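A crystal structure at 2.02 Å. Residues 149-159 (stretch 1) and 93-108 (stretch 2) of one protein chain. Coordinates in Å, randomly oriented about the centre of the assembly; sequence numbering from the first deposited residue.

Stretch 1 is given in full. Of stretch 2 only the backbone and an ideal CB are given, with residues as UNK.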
# COMPACT_ATOMS: atom_id res chain seq x y z
N ALA A 149 -12.39 -0.59 12.64
CA ALA A 149 -12.90 0.17 13.73
C ALA A 149 -11.85 1.18 14.21
O ALA A 149 -12.17 2.33 14.43
CB ALA A 149 -13.27 -0.78 14.88
N LYS A 150 -10.60 0.76 14.40
CA LYS A 150 -9.55 1.70 14.86
C LYS A 150 -9.40 2.86 13.86
O LYS A 150 -9.31 4.02 14.27
CB LYS A 150 -8.21 1.06 15.07
CG LYS A 150 -8.26 0.02 16.20
CD LYS A 150 -6.92 -0.74 16.18
CE LYS A 150 -6.81 -1.65 17.38
NZ LYS A 150 -5.33 -2.03 17.58
N ILE A 151 -9.43 2.54 12.55
CA ILE A 151 -9.31 3.61 11.58
C ILE A 151 -10.53 4.48 11.62
O ILE A 151 -10.37 5.70 11.59
CB ILE A 151 -9.00 3.13 10.16
CG1 ILE A 151 -7.69 2.29 10.16
CG2 ILE A 151 -8.90 4.31 9.21
CD1 ILE A 151 -7.67 1.31 8.84
N THR A 152 -11.74 3.87 11.64
CA THR A 152 -12.96 4.66 11.64
C THR A 152 -13.01 5.60 12.84
O THR A 152 -13.33 6.77 12.66
CB THR A 152 -14.20 3.77 11.51
OG1 THR A 152 -13.99 2.95 10.35
CG2 THR A 152 -15.63 4.60 11.37
N THR A 153 -12.61 5.16 14.04
CA THR A 153 -12.61 6.03 15.22
C THR A 153 -11.62 7.17 14.98
O THR A 153 -11.93 8.34 15.23
CB THR A 153 -12.21 5.22 16.47
OG1 THR A 153 -13.17 4.16 16.63
CG2 THR A 153 -12.11 6.13 17.83
N THR A 154 -10.42 6.82 14.51
CA THR A 154 -9.42 7.84 14.16
C THR A 154 -9.99 8.97 13.27
O THR A 154 -9.81 10.17 13.56
CB THR A 154 -8.19 7.19 13.51
OG1 THR A 154 -7.64 6.21 14.41
CG2 THR A 154 -7.15 8.30 13.24
N VAL A 155 -10.67 8.60 12.23
CA VAL A 155 -11.12 9.55 11.20
C VAL A 155 -12.27 10.40 11.75
O VAL A 155 -12.37 11.59 11.44
CB VAL A 155 -11.49 8.82 9.88
CG1 VAL A 155 -12.24 9.69 8.92
CG2 VAL A 155 -10.19 8.21 9.17
N ASN A 156 -13.11 9.78 12.59
CA ASN A 156 -14.28 10.47 13.18
C ASN A 156 -13.74 11.54 14.14
O ASN A 156 -14.21 12.66 14.17
CB ASN A 156 -15.18 9.46 13.95
CG ASN A 156 -16.00 8.59 13.02
OD1 ASN A 156 -16.09 8.82 11.83
ND2 ASN A 156 -16.58 7.52 13.57
N GLU A 157 -12.71 11.15 14.88
CA GLU A 157 -12.03 12.03 15.80
C GLU A 157 -11.30 13.20 15.14
O GLU A 157 -11.38 14.36 15.61
CB GLU A 157 -10.97 11.22 16.47
CG GLU A 157 -10.56 11.67 17.80
CD GLU A 157 -10.31 10.47 18.65
OE1 GLU A 157 -9.11 10.19 18.86
OE2 GLU A 157 -11.30 9.79 19.07
N LEU A 158 -10.56 12.91 14.07
CA LEU A 158 -9.76 13.98 13.39
C LEU A 158 -10.50 14.80 12.40
O LEU A 158 -10.11 15.93 12.16
CB LEU A 158 -8.50 13.39 12.70
CG LEU A 158 -7.52 12.76 13.67
CD1 LEU A 158 -6.31 12.10 12.89
CD2 LEU A 158 -7.02 13.81 14.67
N ASP A 159 -11.51 14.24 11.75
CA ASP A 159 -12.17 14.94 10.64
C ASP A 159 -13.66 14.53 10.63
O ASP A 159 -14.14 13.91 9.67
CB ASP A 159 -11.49 14.63 9.30
CG ASP A 159 -12.12 15.40 8.10
OD1 ASP A 159 -13.14 16.12 8.27
OD2 ASP A 159 -11.67 15.21 6.93
N UNK A 93 1.69 -2.72 14.68
CA UNK A 93 2.22 -1.35 14.40
C UNK A 93 1.07 -0.33 14.35
O UNK A 93 1.21 0.81 14.78
CB UNK A 93 2.99 -1.33 13.08
N UNK A 94 -0.07 -0.74 13.80
CA UNK A 94 -1.23 0.17 13.65
C UNK A 94 -2.08 0.25 14.88
O UNK A 94 -3.28 -0.08 14.85
CB UNK A 94 -2.11 -0.27 12.48
N UNK A 95 -1.48 0.76 15.94
CA UNK A 95 -2.19 0.97 17.19
C UNK A 95 -3.07 2.19 16.98
O UNK A 95 -2.90 2.93 15.98
CB UNK A 95 -1.23 1.15 18.37
N UNK A 96 -4.01 2.42 17.91
CA UNK A 96 -4.80 3.63 17.88
C UNK A 96 -3.94 4.90 17.88
O UNK A 96 -4.24 5.87 17.17
CB UNK A 96 -5.75 3.65 19.08
N UNK A 97 -2.94 4.95 18.73
CA UNK A 97 -2.10 6.18 18.77
C UNK A 97 -1.34 6.37 17.42
O UNK A 97 -1.24 7.50 16.93
CB UNK A 97 -1.10 6.10 19.93
N UNK A 98 -0.78 5.27 16.86
CA UNK A 98 -0.00 5.39 15.61
C UNK A 98 -0.93 5.88 14.50
O UNK A 98 -0.52 6.69 13.70
CB UNK A 98 0.64 4.06 15.23
N UNK A 99 -2.18 5.37 14.45
CA UNK A 99 -3.13 5.80 13.40
C UNK A 99 -3.47 7.28 13.58
O UNK A 99 -3.61 8.03 12.60
CB UNK A 99 -4.41 4.96 13.44
N UNK A 100 -3.69 7.69 14.83
CA UNK A 100 -3.92 9.13 15.05
C UNK A 100 -2.71 9.97 14.61
O UNK A 100 -2.88 11.00 14.05
CB UNK A 100 -4.22 9.39 16.53
N UNK A 101 -1.52 9.54 14.95
CA UNK A 101 -0.33 10.32 14.62
C UNK A 101 -0.21 10.41 13.07
O UNK A 101 0.01 11.51 12.49
CB UNK A 101 0.92 9.69 15.24
N UNK A 102 -0.50 9.30 12.40
CA UNK A 102 -0.48 9.26 10.94
C UNK A 102 -1.49 10.20 10.31
O UNK A 102 -1.24 10.85 9.27
CB UNK A 102 -0.74 7.83 10.45
N UNK A 103 -2.70 10.16 10.85
CA UNK A 103 -3.78 11.02 10.38
C UNK A 103 -3.41 12.52 10.59
O UNK A 103 -3.66 13.35 9.70
CB UNK A 103 -5.08 10.67 11.11
N UNK A 104 -2.81 12.86 11.72
CA UNK A 104 -2.37 14.28 11.93
C UNK A 104 -1.22 14.66 10.95
O UNK A 104 -1.22 15.74 10.39
CB UNK A 104 -1.90 14.48 13.37
N UNK A 105 -0.26 13.75 10.77
CA UNK A 105 0.86 13.94 9.82
C UNK A 105 0.24 14.14 8.46
O UNK A 105 0.60 15.09 7.78
CB UNK A 105 1.83 12.76 9.82
N UNK A 106 -0.72 13.29 8.08
CA UNK A 106 -1.36 13.38 6.75
C UNK A 106 -2.08 14.70 6.48
O UNK A 106 -1.96 15.30 5.38
CB UNK A 106 -2.36 12.24 6.59
N UNK A 107 -2.87 15.15 7.46
CA UNK A 107 -3.62 16.36 7.24
C UNK A 107 -2.72 17.59 7.26
O UNK A 107 -3.05 18.58 6.64
CB UNK A 107 -4.72 16.49 8.29
N UNK A 108 -1.61 17.53 7.98
CA UNK A 108 -0.64 18.61 7.94
C UNK A 108 0.02 18.72 6.55
O UNK A 108 0.35 19.84 6.12
CB UNK A 108 0.42 18.39 9.02

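Two helices cross here at 44°, their axes 9.5 Å apart at closest approach. Position 93 lies out of reach of stretch 1, which dictates nothing; it is Tyr93. At 94 the CA-to-CB bond points toward stretch 1 but finds nothing within 5.5 Å, so many residues would serve; Phe94 starts toward it and its ring leads away. Position 95, with phi/psi of -75/167 right before a helix, calls for a capping side chain such as Ser, Thr, Asp or Asn. It is Ser95, whose OG accepts from the backbone N of position 98 at 3.0 Å, a capping bond.

Position 96 points sideways, beside the Lys150 side chain and within reach of the Glu157 carboxylate. A long side chain with an apolar stem and a polar or basic end would suit. Arg96 fits as a knob among Lys150, Thr153, Thr154 and Glu157: its CD lies 3.7 Å from Lys150 CB, and Thr153 CG2 covers one guanidinium face, 3.5 Å from Arg96 CZ. A water accepts from Arg96 NE (2.8 Å) and donates to Thr154 OG1 (2.6 Å), bridging the helices.

Positions 97, pointing away, and 98, out of reach, are free of stretch 1: Gln97 and Arg98.

Position 99 points toward stretch 1, its ideal CB 3.6 Å from Thr154 OG1, with Ile151 CG1 beyond. Since that hydroxyl already donates to Lys150 O (2.8 Å), a medium aliphatic residue, Leu, Ile or Met, is reasonable. Leu99 CD1 packs 3.9 Å from Ile151 CG1 and 3.7 Å from Lys150 CB.

At 100 CB points sideways, near Thr154 CG2, with Glu157 OE1 5.5 Å away; Lys or Arg could answer that charge. Extended Arg100 brings its NH1 3.1 Å from Glu157 OE1, a salt bridge, while Leu158 CD2 lies over one guanidinium face.

Position 101 points away and 102 sideways, neither meeting stretch 1; they are Asp101 and Leu102.

At 103 an ideal CB would lie 2.6 Å from Leu158 CD1, a clash, so glycine is indicated. Gly103 lets Leu158 CD1 pack against the bare backbone, 3.7 Å from Gly103 C.

Position 104 points sideways near Leu158, inviting an aliphatic chain long enough to bend back. Leu104 CD2 reaches Leu158 CD2 at 3.6 Å.

Positions 105 and 106 are out of reach. The first is Trp105; at the second a CB would crowd the carbonyl O of 102 at 3.2 Å, and Gly106 avoids this.

Position 107 points toward the end of helix 149-158 across a gap that suits a larger apolar residue; Leu107 CD1 comes 4.4 Å from Leu158 CB. Position 108 is out of reach, and Thr108 OG1 donates to Leu104 O (2.8 Å).

Stretch 2 93-108: YFSRQRLRDLGLWGLT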
# COMPACT_ATOMS: atom_id res chain seq x y z
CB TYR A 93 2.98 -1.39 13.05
CG TYR A 93 3.51 -0.04 12.64
CD1 TYR A 93 4.70 0.47 13.19
CD2 TYR A 93 2.83 0.74 11.67
CE1 TYR A 93 5.22 1.75 12.78
CE2 TYR A 93 3.32 1.97 11.28
CZ TYR A 93 4.52 2.47 11.81
OH TYR A 93 4.96 3.73 11.39
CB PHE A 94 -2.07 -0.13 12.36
CG PHE A 94 -1.22 -0.02 11.08
CD1 PHE A 94 -0.88 1.26 10.58
CD2 PHE A 94 -0.75 -1.18 10.41
CE1 PHE A 94 -0.09 1.39 9.41
CE2 PHE A 94 0.10 -1.09 9.26
CZ PHE A 94 0.39 0.24 8.76
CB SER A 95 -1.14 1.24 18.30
OG SER A 95 -0.62 2.58 18.10
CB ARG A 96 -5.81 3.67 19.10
CG ARG A 96 -7.08 2.80 18.85
CD ARG A 96 -8.07 3.49 17.91
NE ARG A 96 -8.32 4.81 18.48
CZ ARG A 96 -9.17 5.04 19.49
NH1 ARG A 96 -9.25 6.26 20.02
NH2 ARG A 96 -9.94 4.04 19.97
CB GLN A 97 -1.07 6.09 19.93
CG GLN A 97 -0.19 7.40 20.14
CD GLN A 97 -1.09 8.65 20.30
OE1 GLN A 97 -1.12 9.58 19.46
NE2 GLN A 97 -1.93 8.62 21.36
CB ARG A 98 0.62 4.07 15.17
CG ARG A 98 1.55 4.19 13.87
CD ARG A 98 2.87 4.62 14.37
NE ARG A 98 3.36 3.40 15.00
CZ ARG A 98 4.27 3.36 15.97
NH1 ARG A 98 4.82 4.49 16.43
NH2 ARG A 98 4.62 2.16 16.44
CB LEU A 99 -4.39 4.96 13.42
CG LEU A 99 -4.18 3.50 12.91
CD1 LEU A 99 -5.42 2.66 13.32
CD2 LEU A 99 -4.00 3.54 11.34
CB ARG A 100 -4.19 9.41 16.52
CG ARG A 100 -4.76 10.79 16.79
CD ARG A 100 -5.12 10.90 18.31
NE ARG A 100 -5.13 12.32 18.63
CZ ARG A 100 -6.19 13.09 18.43
NH1 ARG A 100 -7.34 12.58 17.94
NH2 ARG A 100 -6.10 14.37 18.71
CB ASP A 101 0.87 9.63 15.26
CG ASP A 101 0.94 9.86 16.78
OD1 ASP A 101 0.14 10.69 17.27
OD2 ASP A 101 1.77 9.20 17.44
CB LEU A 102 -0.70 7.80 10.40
CG LEU A 102 0.55 6.92 10.46
CD1 LEU A 102 0.21 5.35 10.29
CD2 LEU A 102 1.57 7.32 9.36
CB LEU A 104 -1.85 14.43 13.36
CG LEU A 104 -3.00 14.42 14.41
CD1 LEU A 104 -2.49 14.18 15.85
CD2 LEU A 104 -3.92 15.68 14.25
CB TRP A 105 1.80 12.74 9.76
CG TRP A 105 2.71 12.77 8.55
CD1 TRP A 105 3.82 13.56 8.39
CD2 TRP A 105 2.60 11.99 7.35
NE1 TRP A 105 4.37 13.34 7.15
CE2 TRP A 105 3.62 12.39 6.49
CE3 TRP A 105 1.70 10.97 6.91
CZ2 TRP A 105 3.82 11.80 5.23
CZ3 TRP A 105 1.87 10.43 5.62
CH2 TRP A 105 2.92 10.85 4.81
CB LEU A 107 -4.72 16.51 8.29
CG LEU A 107 -5.92 15.58 8.12
CD1 LEU A 107 -6.86 15.67 9.29
CD2 LEU A 107 -6.64 15.74 6.82
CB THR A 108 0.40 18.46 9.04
OG1 THR A 108 -0.33 18.40 10.27
CG2 THR A 108 1.48 19.67 9.04
O HOH W 1 -6.85 6.62 16.90
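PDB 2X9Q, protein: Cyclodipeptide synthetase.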